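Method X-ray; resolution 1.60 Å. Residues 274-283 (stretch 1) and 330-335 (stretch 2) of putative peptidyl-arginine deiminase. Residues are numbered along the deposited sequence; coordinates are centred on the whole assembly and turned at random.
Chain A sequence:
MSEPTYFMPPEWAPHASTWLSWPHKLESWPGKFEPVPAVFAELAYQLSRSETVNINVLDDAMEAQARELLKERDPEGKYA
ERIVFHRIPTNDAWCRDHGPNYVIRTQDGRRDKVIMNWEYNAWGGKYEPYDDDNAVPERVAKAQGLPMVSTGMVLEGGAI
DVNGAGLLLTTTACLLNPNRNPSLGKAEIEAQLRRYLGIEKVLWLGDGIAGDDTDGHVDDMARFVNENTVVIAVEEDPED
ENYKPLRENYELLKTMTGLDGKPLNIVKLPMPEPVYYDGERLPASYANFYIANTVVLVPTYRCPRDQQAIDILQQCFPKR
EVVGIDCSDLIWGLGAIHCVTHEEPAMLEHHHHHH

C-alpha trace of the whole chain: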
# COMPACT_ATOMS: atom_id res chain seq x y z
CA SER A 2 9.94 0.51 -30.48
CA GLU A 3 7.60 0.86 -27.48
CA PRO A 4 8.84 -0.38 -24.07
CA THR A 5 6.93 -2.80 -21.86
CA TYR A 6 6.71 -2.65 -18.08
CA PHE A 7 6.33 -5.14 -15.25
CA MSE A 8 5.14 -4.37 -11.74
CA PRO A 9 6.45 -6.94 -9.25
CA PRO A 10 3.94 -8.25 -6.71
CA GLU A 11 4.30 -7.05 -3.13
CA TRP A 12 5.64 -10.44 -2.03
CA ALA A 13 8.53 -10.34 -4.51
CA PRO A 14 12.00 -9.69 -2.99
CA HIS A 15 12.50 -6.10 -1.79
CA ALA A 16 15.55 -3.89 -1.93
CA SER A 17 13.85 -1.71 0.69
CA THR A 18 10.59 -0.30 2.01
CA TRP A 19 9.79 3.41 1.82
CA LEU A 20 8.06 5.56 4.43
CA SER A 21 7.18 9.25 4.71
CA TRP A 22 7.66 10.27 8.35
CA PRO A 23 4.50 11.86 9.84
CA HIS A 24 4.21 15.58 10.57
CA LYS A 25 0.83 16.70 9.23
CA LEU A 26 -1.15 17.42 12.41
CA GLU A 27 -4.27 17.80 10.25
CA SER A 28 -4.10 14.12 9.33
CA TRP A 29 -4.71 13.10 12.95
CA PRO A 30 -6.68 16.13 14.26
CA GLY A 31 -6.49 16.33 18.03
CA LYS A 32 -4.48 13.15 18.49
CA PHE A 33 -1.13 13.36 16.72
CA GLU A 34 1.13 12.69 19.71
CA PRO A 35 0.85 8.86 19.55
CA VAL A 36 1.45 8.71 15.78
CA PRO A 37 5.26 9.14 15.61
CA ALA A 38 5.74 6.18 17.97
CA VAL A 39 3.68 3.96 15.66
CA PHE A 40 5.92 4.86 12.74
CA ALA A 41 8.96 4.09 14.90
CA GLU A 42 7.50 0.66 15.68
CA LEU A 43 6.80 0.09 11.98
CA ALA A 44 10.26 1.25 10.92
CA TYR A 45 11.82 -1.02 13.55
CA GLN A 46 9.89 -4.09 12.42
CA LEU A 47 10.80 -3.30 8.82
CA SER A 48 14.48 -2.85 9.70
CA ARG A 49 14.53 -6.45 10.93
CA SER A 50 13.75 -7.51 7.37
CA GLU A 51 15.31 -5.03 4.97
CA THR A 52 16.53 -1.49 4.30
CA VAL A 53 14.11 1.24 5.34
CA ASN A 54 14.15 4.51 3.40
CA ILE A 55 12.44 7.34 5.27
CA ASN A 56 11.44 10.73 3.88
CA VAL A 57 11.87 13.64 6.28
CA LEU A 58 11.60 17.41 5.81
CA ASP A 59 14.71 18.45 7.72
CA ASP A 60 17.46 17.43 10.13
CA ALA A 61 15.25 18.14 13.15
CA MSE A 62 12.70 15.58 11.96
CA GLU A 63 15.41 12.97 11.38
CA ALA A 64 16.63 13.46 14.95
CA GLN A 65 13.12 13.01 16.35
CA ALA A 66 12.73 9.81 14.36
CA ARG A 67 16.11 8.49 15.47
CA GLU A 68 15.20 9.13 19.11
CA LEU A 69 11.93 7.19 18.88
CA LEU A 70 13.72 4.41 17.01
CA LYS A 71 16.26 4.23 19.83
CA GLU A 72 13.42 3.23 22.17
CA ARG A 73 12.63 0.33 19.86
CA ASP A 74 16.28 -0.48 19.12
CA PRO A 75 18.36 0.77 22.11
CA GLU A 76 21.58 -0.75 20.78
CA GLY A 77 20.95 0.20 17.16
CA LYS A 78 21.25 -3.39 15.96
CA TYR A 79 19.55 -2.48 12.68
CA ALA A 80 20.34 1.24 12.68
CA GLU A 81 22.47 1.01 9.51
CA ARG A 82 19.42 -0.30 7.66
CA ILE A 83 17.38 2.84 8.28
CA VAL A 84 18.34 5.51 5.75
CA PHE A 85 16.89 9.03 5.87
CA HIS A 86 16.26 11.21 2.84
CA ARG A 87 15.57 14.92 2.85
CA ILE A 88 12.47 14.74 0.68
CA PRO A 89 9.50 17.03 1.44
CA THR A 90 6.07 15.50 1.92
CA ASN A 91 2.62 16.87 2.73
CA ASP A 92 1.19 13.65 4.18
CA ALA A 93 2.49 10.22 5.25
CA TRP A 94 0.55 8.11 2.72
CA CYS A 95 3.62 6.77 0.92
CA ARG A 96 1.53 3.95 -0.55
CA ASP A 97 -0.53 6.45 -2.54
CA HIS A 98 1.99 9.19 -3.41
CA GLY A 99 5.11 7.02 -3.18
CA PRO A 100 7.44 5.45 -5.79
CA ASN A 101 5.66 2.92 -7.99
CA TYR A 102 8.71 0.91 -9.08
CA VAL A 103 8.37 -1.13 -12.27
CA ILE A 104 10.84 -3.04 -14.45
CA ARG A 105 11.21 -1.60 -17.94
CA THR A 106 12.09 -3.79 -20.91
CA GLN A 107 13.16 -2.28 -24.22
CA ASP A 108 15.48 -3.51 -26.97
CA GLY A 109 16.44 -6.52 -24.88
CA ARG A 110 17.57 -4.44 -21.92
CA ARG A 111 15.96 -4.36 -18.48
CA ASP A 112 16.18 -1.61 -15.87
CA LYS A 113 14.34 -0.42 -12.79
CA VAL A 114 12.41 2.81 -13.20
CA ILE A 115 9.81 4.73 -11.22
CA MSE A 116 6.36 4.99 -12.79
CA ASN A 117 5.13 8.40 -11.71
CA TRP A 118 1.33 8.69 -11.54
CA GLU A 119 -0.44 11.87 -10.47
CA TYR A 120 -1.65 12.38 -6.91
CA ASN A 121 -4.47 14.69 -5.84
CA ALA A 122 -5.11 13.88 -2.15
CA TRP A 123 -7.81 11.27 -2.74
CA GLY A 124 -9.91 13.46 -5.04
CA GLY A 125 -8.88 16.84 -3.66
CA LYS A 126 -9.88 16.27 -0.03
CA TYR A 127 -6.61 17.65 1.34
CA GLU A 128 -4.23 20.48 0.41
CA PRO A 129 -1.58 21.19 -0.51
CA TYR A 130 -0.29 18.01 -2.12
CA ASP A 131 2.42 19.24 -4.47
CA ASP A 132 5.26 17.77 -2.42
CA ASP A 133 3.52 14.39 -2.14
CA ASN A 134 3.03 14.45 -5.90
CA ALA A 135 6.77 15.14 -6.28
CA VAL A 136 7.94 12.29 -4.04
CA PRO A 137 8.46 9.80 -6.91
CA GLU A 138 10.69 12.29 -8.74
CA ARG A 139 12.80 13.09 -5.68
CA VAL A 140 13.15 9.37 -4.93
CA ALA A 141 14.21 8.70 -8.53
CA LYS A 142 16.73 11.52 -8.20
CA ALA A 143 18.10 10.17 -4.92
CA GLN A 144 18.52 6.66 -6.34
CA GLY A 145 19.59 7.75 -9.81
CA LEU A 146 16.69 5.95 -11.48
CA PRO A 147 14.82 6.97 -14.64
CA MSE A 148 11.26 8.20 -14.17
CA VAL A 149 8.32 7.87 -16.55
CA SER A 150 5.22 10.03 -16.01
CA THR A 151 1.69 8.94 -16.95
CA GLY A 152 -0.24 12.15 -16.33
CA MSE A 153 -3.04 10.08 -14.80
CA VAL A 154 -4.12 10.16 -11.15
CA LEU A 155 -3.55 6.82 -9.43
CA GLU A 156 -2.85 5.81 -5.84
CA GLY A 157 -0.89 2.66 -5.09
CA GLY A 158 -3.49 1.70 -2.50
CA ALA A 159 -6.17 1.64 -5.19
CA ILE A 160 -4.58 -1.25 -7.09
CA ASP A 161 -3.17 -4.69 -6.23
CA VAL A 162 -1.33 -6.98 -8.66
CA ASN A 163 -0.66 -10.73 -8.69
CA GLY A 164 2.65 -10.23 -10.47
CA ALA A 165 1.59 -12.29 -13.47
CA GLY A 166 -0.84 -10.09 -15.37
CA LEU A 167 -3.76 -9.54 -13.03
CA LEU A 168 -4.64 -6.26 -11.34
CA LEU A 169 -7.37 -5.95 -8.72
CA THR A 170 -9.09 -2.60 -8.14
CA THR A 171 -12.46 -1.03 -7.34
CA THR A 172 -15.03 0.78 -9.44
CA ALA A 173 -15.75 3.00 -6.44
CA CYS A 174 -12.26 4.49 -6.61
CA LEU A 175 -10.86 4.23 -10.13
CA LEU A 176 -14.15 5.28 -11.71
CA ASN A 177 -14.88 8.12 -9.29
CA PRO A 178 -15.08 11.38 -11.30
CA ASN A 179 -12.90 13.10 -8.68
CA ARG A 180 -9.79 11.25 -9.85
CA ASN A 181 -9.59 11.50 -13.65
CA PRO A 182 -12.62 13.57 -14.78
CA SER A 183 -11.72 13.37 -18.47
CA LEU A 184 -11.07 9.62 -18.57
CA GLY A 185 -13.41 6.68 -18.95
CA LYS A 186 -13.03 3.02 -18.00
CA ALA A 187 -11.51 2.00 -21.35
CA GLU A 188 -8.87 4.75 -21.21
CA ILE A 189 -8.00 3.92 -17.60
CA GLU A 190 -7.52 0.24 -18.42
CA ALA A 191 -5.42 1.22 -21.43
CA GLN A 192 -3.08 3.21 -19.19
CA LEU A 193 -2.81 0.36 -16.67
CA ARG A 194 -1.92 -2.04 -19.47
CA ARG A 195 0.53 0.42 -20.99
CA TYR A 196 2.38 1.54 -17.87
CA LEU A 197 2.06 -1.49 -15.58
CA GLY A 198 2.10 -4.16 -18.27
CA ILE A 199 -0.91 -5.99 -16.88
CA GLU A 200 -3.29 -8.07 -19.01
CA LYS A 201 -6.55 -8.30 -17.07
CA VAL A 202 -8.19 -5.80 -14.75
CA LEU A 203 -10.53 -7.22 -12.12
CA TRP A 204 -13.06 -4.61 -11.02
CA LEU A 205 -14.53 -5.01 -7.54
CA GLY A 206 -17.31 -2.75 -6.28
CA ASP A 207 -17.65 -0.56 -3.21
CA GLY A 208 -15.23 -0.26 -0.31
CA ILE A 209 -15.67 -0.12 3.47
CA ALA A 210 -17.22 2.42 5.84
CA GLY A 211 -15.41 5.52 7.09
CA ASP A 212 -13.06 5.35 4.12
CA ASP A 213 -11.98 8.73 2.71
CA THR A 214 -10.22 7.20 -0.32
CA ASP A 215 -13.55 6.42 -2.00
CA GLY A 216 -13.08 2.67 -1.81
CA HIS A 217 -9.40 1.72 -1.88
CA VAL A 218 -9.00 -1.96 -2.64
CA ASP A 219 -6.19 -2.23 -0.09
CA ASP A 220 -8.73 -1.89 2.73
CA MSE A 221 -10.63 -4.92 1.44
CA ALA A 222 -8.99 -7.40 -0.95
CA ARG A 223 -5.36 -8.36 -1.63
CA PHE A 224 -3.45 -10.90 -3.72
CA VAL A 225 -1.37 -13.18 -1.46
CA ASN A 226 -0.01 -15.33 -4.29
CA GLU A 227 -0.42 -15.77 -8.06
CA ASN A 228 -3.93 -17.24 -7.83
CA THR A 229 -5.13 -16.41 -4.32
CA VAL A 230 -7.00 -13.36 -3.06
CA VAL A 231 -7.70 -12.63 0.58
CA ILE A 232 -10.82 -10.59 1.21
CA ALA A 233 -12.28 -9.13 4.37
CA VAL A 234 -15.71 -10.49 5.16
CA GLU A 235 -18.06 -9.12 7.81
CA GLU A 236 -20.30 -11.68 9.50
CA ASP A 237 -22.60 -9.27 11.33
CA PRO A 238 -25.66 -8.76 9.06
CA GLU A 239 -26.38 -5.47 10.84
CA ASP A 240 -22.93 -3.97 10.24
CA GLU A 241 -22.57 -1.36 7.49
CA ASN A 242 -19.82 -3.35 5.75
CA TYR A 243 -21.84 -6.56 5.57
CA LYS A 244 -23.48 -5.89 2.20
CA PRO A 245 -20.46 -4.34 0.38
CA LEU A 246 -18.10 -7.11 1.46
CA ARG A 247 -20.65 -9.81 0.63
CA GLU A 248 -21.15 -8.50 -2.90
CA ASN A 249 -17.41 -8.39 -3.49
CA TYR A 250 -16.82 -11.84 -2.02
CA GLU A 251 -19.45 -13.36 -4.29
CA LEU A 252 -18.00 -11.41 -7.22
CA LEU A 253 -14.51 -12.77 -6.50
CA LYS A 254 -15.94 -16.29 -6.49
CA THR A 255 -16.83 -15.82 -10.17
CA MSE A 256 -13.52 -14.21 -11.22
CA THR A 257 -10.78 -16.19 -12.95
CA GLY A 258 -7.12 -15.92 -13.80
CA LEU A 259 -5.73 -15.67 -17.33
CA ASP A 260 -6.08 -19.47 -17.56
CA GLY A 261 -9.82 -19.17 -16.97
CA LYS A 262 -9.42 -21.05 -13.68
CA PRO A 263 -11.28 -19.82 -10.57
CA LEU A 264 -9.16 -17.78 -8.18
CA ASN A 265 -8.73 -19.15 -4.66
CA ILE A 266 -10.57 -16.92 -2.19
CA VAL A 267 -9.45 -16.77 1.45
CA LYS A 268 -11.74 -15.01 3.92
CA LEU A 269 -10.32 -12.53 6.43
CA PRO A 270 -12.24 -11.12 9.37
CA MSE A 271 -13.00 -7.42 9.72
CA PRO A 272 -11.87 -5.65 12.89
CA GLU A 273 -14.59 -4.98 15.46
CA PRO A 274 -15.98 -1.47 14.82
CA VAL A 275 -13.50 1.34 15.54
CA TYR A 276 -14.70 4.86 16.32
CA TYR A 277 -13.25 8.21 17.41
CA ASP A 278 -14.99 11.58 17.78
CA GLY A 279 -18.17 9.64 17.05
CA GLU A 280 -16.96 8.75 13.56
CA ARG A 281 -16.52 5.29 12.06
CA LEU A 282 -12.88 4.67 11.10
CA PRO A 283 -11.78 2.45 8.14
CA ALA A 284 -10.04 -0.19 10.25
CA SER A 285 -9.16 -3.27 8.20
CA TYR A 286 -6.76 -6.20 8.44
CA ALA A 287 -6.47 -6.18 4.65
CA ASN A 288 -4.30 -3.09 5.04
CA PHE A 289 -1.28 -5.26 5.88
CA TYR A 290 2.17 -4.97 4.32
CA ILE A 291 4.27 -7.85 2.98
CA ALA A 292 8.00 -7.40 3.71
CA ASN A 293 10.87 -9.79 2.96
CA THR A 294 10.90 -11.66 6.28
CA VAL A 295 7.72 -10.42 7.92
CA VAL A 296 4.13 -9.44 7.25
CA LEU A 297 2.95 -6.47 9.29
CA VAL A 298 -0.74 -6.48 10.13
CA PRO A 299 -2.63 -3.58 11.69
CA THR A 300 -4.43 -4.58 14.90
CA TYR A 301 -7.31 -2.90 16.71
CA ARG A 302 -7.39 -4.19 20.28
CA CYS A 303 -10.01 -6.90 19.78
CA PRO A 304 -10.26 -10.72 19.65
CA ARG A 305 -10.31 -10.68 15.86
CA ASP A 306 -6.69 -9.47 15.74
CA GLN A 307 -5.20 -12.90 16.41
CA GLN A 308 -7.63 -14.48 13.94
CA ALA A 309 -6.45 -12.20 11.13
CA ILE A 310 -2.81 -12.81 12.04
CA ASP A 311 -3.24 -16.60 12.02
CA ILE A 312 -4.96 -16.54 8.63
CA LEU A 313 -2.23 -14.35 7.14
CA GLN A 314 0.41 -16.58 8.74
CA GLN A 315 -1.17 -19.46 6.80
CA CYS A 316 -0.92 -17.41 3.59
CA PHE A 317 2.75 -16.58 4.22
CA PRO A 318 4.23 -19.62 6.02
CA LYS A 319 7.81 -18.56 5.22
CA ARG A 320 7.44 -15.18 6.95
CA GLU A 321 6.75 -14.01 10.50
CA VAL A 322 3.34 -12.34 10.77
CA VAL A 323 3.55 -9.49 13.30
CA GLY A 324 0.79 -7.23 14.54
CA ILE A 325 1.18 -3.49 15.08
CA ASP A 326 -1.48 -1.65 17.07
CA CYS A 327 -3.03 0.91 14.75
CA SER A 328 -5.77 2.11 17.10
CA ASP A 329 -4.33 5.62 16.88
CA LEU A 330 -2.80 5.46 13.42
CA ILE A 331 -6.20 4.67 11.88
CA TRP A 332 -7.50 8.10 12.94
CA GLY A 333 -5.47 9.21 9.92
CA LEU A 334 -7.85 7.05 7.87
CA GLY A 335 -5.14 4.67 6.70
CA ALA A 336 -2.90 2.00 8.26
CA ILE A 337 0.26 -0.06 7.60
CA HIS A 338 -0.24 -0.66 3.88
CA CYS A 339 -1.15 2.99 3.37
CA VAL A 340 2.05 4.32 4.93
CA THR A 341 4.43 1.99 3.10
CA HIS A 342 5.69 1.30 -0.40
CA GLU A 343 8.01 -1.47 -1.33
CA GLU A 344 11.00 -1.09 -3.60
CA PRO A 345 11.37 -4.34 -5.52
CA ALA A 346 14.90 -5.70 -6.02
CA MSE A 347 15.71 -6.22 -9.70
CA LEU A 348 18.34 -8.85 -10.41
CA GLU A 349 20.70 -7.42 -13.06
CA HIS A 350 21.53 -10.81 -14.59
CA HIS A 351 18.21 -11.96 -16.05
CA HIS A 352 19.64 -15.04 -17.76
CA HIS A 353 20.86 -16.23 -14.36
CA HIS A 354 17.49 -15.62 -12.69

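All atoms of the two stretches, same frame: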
# COMPACT_ATOMS: atom_id res chain seq x y z
N PRO A 274 -15.82 -2.90 15.07
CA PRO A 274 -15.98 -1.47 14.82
C PRO A 274 -15.06 -0.55 15.63
O PRO A 274 -14.94 -0.68 16.85
CB PRO A 274 -17.46 -1.23 15.13
CG PRO A 274 -18.09 -2.51 14.67
CD PRO A 274 -17.14 -3.55 15.23
N VAL A 275 -14.40 0.37 14.93
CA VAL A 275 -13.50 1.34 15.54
C VAL A 275 -14.03 2.75 15.29
O VAL A 275 -14.30 3.13 14.15
CB VAL A 275 -12.07 1.22 14.96
CG1 VAL A 275 -11.15 2.25 15.61
CG2 VAL A 275 -11.53 -0.18 15.18
N TYR A 276 -14.18 3.50 16.38
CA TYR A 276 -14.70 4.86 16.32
C TYR A 276 -13.81 5.84 17.08
O TYR A 276 -13.03 5.45 17.94
CB TYR A 276 -16.09 4.92 16.97
CG TYR A 276 -17.17 4.15 16.25
CD1 TYR A 276 -17.92 4.75 15.24
CD2 TYR A 276 -17.46 2.83 16.59
CE1 TYR A 276 -18.93 4.06 14.59
CE2 TYR A 276 -18.47 2.13 15.94
CZ TYR A 276 -19.20 2.75 14.94
OH TYR A 276 -20.20 2.06 14.29
N TYR A 277 -13.95 7.12 16.74
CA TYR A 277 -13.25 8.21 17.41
C TYR A 277 -14.01 9.48 17.03
O TYR A 277 -14.36 9.68 15.87
CB TYR A 277 -11.79 8.34 16.97
CG TYR A 277 -11.04 9.35 17.81
CD1 TYR A 277 -10.74 9.10 19.15
CD2 TYR A 277 -10.68 10.60 17.28
CE1 TYR A 277 -10.11 10.06 19.94
CE2 TYR A 277 -10.05 11.56 18.07
CZ TYR A 277 -9.77 11.28 19.40
OH TYR A 277 -9.14 12.23 20.18
N ASP A 278 -14.24 10.35 18.01
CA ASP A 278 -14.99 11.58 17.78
C ASP A 278 -16.36 11.26 17.20
O ASP A 278 -16.95 12.06 16.47
CB ASP A 278 -14.22 12.52 16.85
CG ASP A 278 -13.15 13.33 17.57
OD1 ASP A 278 -13.08 13.25 18.81
OD2 ASP A 278 -12.38 14.05 16.89
N GLY A 279 -16.87 10.07 17.53
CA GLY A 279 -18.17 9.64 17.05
C GLY A 279 -18.21 9.29 15.57
O GLY A 279 -19.29 9.19 14.98
N GLU A 280 -17.04 9.09 14.97
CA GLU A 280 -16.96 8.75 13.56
C GLU A 280 -16.38 7.36 13.33
O GLU A 280 -15.42 6.96 13.99
CB GLU A 280 -16.09 9.77 12.81
CG GLU A 280 -16.42 11.23 13.13
CD GLU A 280 -15.61 12.21 12.30
OE1 GLU A 280 -14.48 11.87 11.88
OE2 GLU A 280 -16.09 13.35 12.09
N ARG A 281 -16.98 6.63 12.40
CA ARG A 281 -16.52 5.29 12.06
C ARG A 281 -15.19 5.42 11.31
O ARG A 281 -15.07 6.23 10.39
CB ARG A 281 -17.56 4.59 11.18
CG ARG A 281 -17.25 3.14 10.81
CD ARG A 281 -17.26 2.24 12.04
NE ARG A 281 -17.09 0.82 11.72
CZ ARG A 281 -18.06 0.02 11.31
NH1 ARG A 281 -19.30 0.48 11.15
NH2 ARG A 281 -17.81 -1.26 11.07
N LEU A 282 -14.19 4.64 11.72
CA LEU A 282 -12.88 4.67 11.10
C LEU A 282 -12.73 3.43 10.21
O LEU A 282 -13.27 2.37 10.52
CB LEU A 282 -11.78 4.69 12.17
CG LEU A 282 -11.94 5.80 13.22
CD1 LEU A 282 -10.71 5.83 14.13
CD2 LEU A 282 -12.13 7.15 12.54
N PRO A 283 -11.99 3.55 9.09
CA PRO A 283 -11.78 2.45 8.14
C PRO A 283 -10.76 1.39 8.55
O PRO A 283 -9.85 1.06 7.79
CB PRO A 283 -11.37 3.19 6.87
CG PRO A 283 -10.55 4.32 7.41
CD PRO A 283 -11.34 4.79 8.62
N LEU A 330 -3.18 5.16 14.79
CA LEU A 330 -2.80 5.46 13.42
C LEU A 330 -4.02 5.59 12.51
O LEU A 330 -4.09 6.49 11.68
CB LEU A 330 -1.87 4.37 12.87
CG LEU A 330 -1.39 4.58 11.43
CD1 LEU A 330 -0.58 5.87 11.34
CD2 LEU A 330 -0.54 3.39 10.99
N ILE A 331 -4.99 4.69 12.70
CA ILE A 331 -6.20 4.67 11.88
C ILE A 331 -7.04 5.95 11.89
O ILE A 331 -7.90 6.14 11.04
CB ILE A 331 -7.08 3.44 12.24
CG1 ILE A 331 -8.08 3.16 11.12
CG2 ILE A 331 -7.81 3.67 13.55
CD1 ILE A 331 -7.43 2.88 9.77
N TRP A 332 -6.78 6.83 12.86
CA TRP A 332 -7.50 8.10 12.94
C TRP A 332 -7.08 8.92 11.72
O TRP A 332 -7.76 9.87 11.33
CB TRP A 332 -7.14 8.83 14.24
CG TRP A 332 -7.76 10.19 14.43
CD1 TRP A 332 -7.14 11.31 14.91
CD2 TRP A 332 -9.13 10.58 14.17
NE1 TRP A 332 -8.03 12.37 14.97
CE2 TRP A 332 -9.25 11.94 14.52
CE3 TRP A 332 -10.25 9.90 13.68
CZ2 TRP A 332 -10.45 12.65 14.39
CZ3 TRP A 332 -11.45 10.60 13.55
CH2 TRP A 332 -11.54 11.96 13.90
N GLY A 333 -5.96 8.54 11.11
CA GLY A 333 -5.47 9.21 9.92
C GLY A 333 -6.20 8.70 8.69
O GLY A 333 -5.99 9.20 7.58
N LEU A 334 -7.03 7.68 8.90
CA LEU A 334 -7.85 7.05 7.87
C LEU A 334 -7.10 6.10 6.95
O LEU A 334 -7.54 5.81 5.83
CB LEU A 334 -8.59 8.13 7.06
CG LEU A 334 -9.30 9.19 7.91
CD1 LEU A 334 -9.98 10.20 6.99
CD2 LEU A 334 -10.33 8.54 8.83
N GLY A 335 -5.97 5.61 7.44
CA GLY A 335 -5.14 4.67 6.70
C GLY A 335 -4.27 3.94 7.71
O GLY A 335 -4.08 4.44 8.82

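What backbone shapes do the two stretches bring together? The first is a hairpin that doubles back through a type I' beta turn from Tyr277 to Glu280. Tyr277 N donates to Glu280 O at 3.1 Å and Glu280 N donates to Tyr277 O at 2.9 Å, closing the turn, and further along Leu282 N donates to Val275 O, again at 2.9 Å. Asp278 and Gly279 occupy the two central positions with positive phi, a backbone region that suits glycine well and that Asp278 also adopts here. The second stretch begins with a short 3-10 segment, Leu330 to Gly333, and continues as loop; the segment is held by Gly333 N to Leu330 O at 2.8 Å, and Leu334 N to Ile331 O, also 2.8 Å, carries the same spacing one residue on. No hydrogen bond joins the two stretches, so side-chain packing makes the contact, with some backbone oxygens touching carbon. The closest CA atoms across the stretches are those of Pro283 and Leu334, 6.1 Å apart.

How does Trp332 reach the hairpin? Its CA-to-CB bond points sideways, but with chi1 at 177° (t) the indole extends until its far end lies against the first stretch, which covers 113 Å² of the residue, the largest covered area of any residue here. Tyr277 meets it in an edge-to-face pair: the tyrosine edge is directed at the indole face, with Tyr277 CD2 3.4 Å from Trp332 CE2. The Tyr277 ring and the five-membered ring of Trp332 have centroids 4.6 Å apart and planes at 68°. Such an arrangement sets the slightly positive rim of one ring against the pi electrons of the other. Leu282 approaches the indole differently, near its plane, where its CD2 lies 3.5 Å from Trp332 CE3.

What do the acidic side chains near the turn contribute? Both approach carbon atoms of the indole. Glu280 OE1 lies at the ring edge, 3.6 Å from Trp332 CH2, where the weakly positive hydrogens of an aromatic rim can favour a carboxylate oxygen. Asp278 OD2 comes within 3.5 Å of Trp332 CZ2. The indole nitrogen, Trp332 NE1, has its hydrogen bond elsewhere in the structure. Both acids are exposed, and each has only a small area covered by the second stretch.

Where is the aliphatic part of the contact? It gathers around Leu282 and Pro283, both buried. Besides touching the indole, Leu282 packs its CD1 3.7 Å from Ile331 CG2, and the same methyl of Ile331 meets Val275 CG1 at 4.2 Å. Ile331 therefore bridges residues from both arms of the hairpin. Ile331 CD1 reaches on to Pro283, 3.6 Å from Pro283 O and 4.2 Å from Pro283 CG. The proline ring also rests against Leu334, with Pro283 CD 3.9 Å from Leu334 CD2 and Pro283 CG 3.7 Å from Leu334 O. The apolar side chains gain by excluding water, and the two stretches bury 434 Å², both sides summed.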